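PDB 3S5W: L-ornithine 5-monooxygenase from Pseudomonas aeruginosa, which catalyses the FAD- and NADPH-dependent hydroxylation of L-ornithine to N(5)-hydroxyornithine, the first step in building the hydroxamate groups of the siderophore pyoverdin. Local coordinates for residues Asp69-Gly74 and Glu128-Leu133. Numbering follows the deposited sequence.
With FAD (flavin-adenine dinucleotide), chain C.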
# COMPACT_ATOMS: atom_id res chain seq x y z
N ASP A 69 -6.03 -0.50 -16.39
CA ASP A 69 -7.07 0.43 -16.01
C ASP A 69 -6.84 0.68 -14.52
O ASP A 69 -7.07 -0.21 -13.71
CB ASP A 69 -8.44 -0.24 -16.21
CG ASP A 69 -9.59 0.69 -15.88
OD1 ASP A 69 -9.42 1.93 -15.91
OD2 ASP A 69 -10.68 0.17 -15.60
N TYR A 70 -6.31 1.87 -14.18
CA TYR A 70 -5.83 2.14 -12.81
C TYR A 70 -6.92 2.11 -11.73
O TYR A 70 -7.94 2.80 -11.84
CB TYR A 70 -5.07 3.47 -12.73
CG TYR A 70 -4.65 3.74 -11.29
CD1 TYR A 70 -5.43 4.54 -10.46
CD2 TYR A 70 -3.52 3.10 -10.75
CE1 TYR A 70 -5.08 4.74 -9.13
CE2 TYR A 70 -3.15 3.31 -9.42
CZ TYR A 70 -3.94 4.12 -8.61
OH TYR A 70 -3.58 4.29 -7.30
N ARG A 71 -6.69 1.31 -10.69
CA ARG A 71 -7.49 1.38 -9.47
C ARG A 71 -6.54 1.37 -8.27
O ARG A 71 -5.47 0.78 -8.32
CB ARG A 71 -8.49 0.22 -9.38
CG ARG A 71 -9.58 0.22 -10.47
CD ARG A 71 -10.65 -0.85 -10.19
NE ARG A 71 -10.09 -2.19 -10.32
CZ ARG A 71 -10.55 -3.28 -9.70
NH1 ARG A 71 -11.59 -3.21 -8.88
NH2 ARG A 71 -9.96 -4.44 -9.89
N TRP A 72 -6.95 2.05 -7.20
CA TRP A 72 -6.16 2.13 -5.97
C TRP A 72 -6.55 0.91 -5.12
O TRP A 72 -7.60 0.93 -4.47
CB TRP A 72 -6.47 3.45 -5.27
CG TRP A 72 -5.73 3.68 -3.95
CD1 TRP A 72 -4.37 3.62 -3.75
CD2 TRP A 72 -6.31 4.04 -2.69
NE1 TRP A 72 -4.08 3.89 -2.41
CE2 TRP A 72 -5.26 4.15 -1.75
CE3 TRP A 72 -7.63 4.26 -2.26
CZ2 TRP A 72 -5.48 4.49 -0.41
CZ3 TRP A 72 -7.86 4.58 -0.92
CH2 TRP A 72 -6.79 4.70 -0.01
N HIS A 73 -5.72 -0.14 -5.16
CA HIS A 73 -5.99 -1.43 -4.49
C HIS A 73 -7.40 -1.91 -4.79
O HIS A 73 -8.22 -2.16 -3.87
CB HIS A 73 -5.76 -1.31 -2.95
CG HIS A 73 -4.47 -0.64 -2.62
ND1 HIS A 73 -3.25 -1.20 -2.91
CD2 HIS A 73 -4.21 0.57 -2.08
CE1 HIS A 73 -2.29 -0.37 -2.56
NE2 HIS A 73 -2.84 0.72 -2.06
N GLY A 74 -7.69 -2.01 -6.09
CA GLY A 74 -9.08 -2.09 -6.52
C GLY A 74 -9.77 -3.35 -6.05
O GLY A 74 -10.98 -3.34 -5.81
N GLU A 128 -14.51 6.21 -3.01
CA GLU A 128 -14.49 7.64 -3.41
C GLU A 128 -13.05 8.14 -3.53
O GLU A 128 -12.73 8.91 -4.42
CB GLU A 128 -15.29 8.52 -2.45
CG GLU A 128 -15.42 9.99 -2.96
CD GLU A 128 -16.32 10.87 -2.08
OE1 GLU A 128 -16.51 10.56 -0.89
OE2 GLU A 128 -16.85 11.87 -2.60
N PHE A 129 -12.17 7.72 -2.62
CA PHE A 129 -10.79 8.18 -2.76
C PHE A 129 -10.15 7.60 -4.04
O PHE A 129 -9.33 8.25 -4.64
CB PHE A 129 -9.97 7.82 -1.54
CG PHE A 129 -8.73 8.65 -1.40
CD1 PHE A 129 -8.81 9.95 -0.93
CD2 PHE A 129 -7.50 8.13 -1.73
CE1 PHE A 129 -7.66 10.74 -0.77
CE2 PHE A 129 -6.33 8.92 -1.59
CZ PHE A 129 -6.42 10.22 -1.11
N ASN A 130 -10.53 6.37 -4.41
CA ASN A 130 -10.12 5.76 -5.69
C ASN A 130 -10.55 6.64 -6.89
O ASN A 130 -9.77 6.90 -7.79
CB ASN A 130 -10.70 4.34 -5.84
CG ASN A 130 -10.44 3.74 -7.23
OD1 ASN A 130 -9.28 3.54 -7.63
ND2 ASN A 130 -11.52 3.48 -7.98
N ASP A 131 -11.80 7.09 -6.87
CA ASP A 131 -12.32 7.97 -7.93
C ASP A 131 -11.54 9.30 -7.96
O ASP A 131 -11.22 9.80 -9.03
CB ASP A 131 -13.81 8.24 -7.70
CG ASP A 131 -14.45 8.87 -8.90
OD1 ASP A 131 -14.64 8.14 -9.88
OD2 ASP A 131 -14.75 10.09 -8.87
N TYR A 132 -11.21 9.83 -6.78
CA TYR A 132 -10.39 11.04 -6.65
C TYR A 132 -9.00 10.85 -7.28
O TYR A 132 -8.52 11.70 -8.03
CB TYR A 132 -10.26 11.43 -5.17
CG TYR A 132 -9.11 12.34 -4.84
CD1 TYR A 132 -9.09 13.66 -5.27
CD2 TYR A 132 -8.04 11.89 -4.03
CE1 TYR A 132 -8.04 14.50 -4.94
CE2 TYR A 132 -6.96 12.74 -3.72
CZ TYR A 132 -6.99 14.03 -4.18
OH TYR A 132 -5.97 14.87 -3.90
N LEU A 133 -8.35 9.74 -6.96
CA LEU A 133 -7.02 9.46 -7.50
C LEU A 133 -7.06 9.34 -9.03
O LEU A 133 -6.17 9.88 -9.71
CB LEU A 133 -6.47 8.18 -6.89
CG LEU A 133 -6.10 8.34 -5.41
CD1 LEU A 133 -5.73 6.98 -4.86
CD2 LEU A 133 -4.92 9.34 -5.18
PA FAD C . 0.76 1.98 -4.51
O1A FAD C . 0.83 0.58 -4.03
O2A FAD C . -0.58 2.70 -4.26
O5B FAD C . 1.05 2.03 -6.10
C5B FAD C . 2.11 1.27 -6.64
C4B FAD C . 1.82 1.21 -8.13
O4B FAD C . 2.91 0.57 -8.74
C3B FAD C . 0.60 0.34 -8.41
O3B FAD C . -0.37 1.10 -9.12
C2B FAD C . 1.14 -0.83 -9.24
O2B FAD C . 0.29 -1.15 -10.34
C1B FAD C . 2.42 -0.27 -9.77
N9A FAD C . 3.49 -1.24 -10.00
C8A FAD C . 4.00 -2.18 -9.11
N7A FAD C . 5.05 -2.80 -9.73
C5A FAD C . 5.20 -2.25 -10.96
C6A FAD C . 6.11 -2.50 -11.99
N6A FAD C . 7.19 -3.26 -11.78
N1A FAD C . 6.00 -1.74 -13.16
C2A FAD C . 5.04 -0.76 -13.32
N3A FAD C . 4.15 -0.50 -12.29
C4A FAD C . 4.24 -1.25 -11.13
N1 FAD C . -2.82 4.58 3.39
C2 FAD C . -3.46 5.64 4.02
O2 FAD C . -2.84 6.64 4.33
N3 FAD C . -4.81 5.57 4.31
C4 FAD C . -5.55 4.47 3.97
O4 FAD C . -6.77 4.47 4.21
C4X FAD C . -4.90 3.38 3.35
N5 FAD C . -5.62 2.25 3.01
C5X FAD C . -4.98 1.18 2.41
C6 FAD C . -5.72 0.03 2.08
C7 FAD C . -5.11 -1.06 1.47
C7M FAD C . -5.97 -2.25 1.15
C8 FAD C . -3.74 -1.01 1.22
C8M FAD C . -3.01 -2.15 0.57
C9 FAD C . -3.00 0.12 1.55
C9A FAD C . -3.61 1.24 2.13
N10 FAD C . -2.88 2.38 2.46
C10 FAD C . -3.53 3.44 3.09
C1' FAD C . -1.40 2.48 2.25
C2' FAD C . -0.98 2.65 0.77
O2' FAD C . 0.33 2.09 0.72
C3' FAD C . -0.94 4.13 0.41
O3' FAD C . -2.22 4.77 0.62
C4' FAD C . -0.57 4.35 -1.07
O4' FAD C . -1.37 3.51 -1.89
C5' FAD C . 0.94 4.19 -1.39
O5' FAD C . 1.16 4.77 -2.66
P FAD C . 2.33 4.27 -3.67
O1P FAD C . 2.09 5.03 -4.95
O2P FAD C . 3.64 4.47 -2.96
O3P FAD C . 2.02 2.72 -3.86
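Trp72, in the irregular loop that follows strand 61-65, lies over helix 126-137 with its CA 5.4 Å from the CA of Asn130. The loop, from Asp65 to His73, is an FAD-binding segment of this class B flavin-dependent N-hydroxylating monooxygenase, and it illustrates how such a loop can touch the cofactor with one set of atoms and a neighbouring helix with another. One hydrogen bond crosses: the backbone N of Trp72 donates to Asn130 OD1 over 2.8 Å, nearly straight, although the donor stands 32° from the carbonyl plane of the amide. The same oxygen rests 3.4 Å from Arg71 CA, while the guanidinium of Arg71 leads off to Asn75.

Beside this bond, the indole packs one face against apolar side chains of the helix. Leu133 places CD1 over the five-membered ring, 3.7 Å from its centroid, a CH-pi contact. Further along the same face, Phe129 brings CD2 to 3.7 Å from Trp72 CZ3, its ring plane inclined at 58° to the indole. On the opposite face His73 CD2 lies above the rim of the indole, and the imidazole has the flavin methyl C8M over its centre. Leu133 also reaches Tyr70, its CB lying at the edge of the phenol ring, and Pro40 of helix 40-56 touches Tyr70, Trp72 and Leu133.

With CG anti to the backbone N (chi1 180°), Trp72 carries its indole between the helix and the cofactor. Its pyrrole N-H points to the ribityl chain of FAD, where hydroxyl O4' is gripped twice, by Trp72 NE1 at 2.8 Å and by His73 NE2 at 3.2 Å.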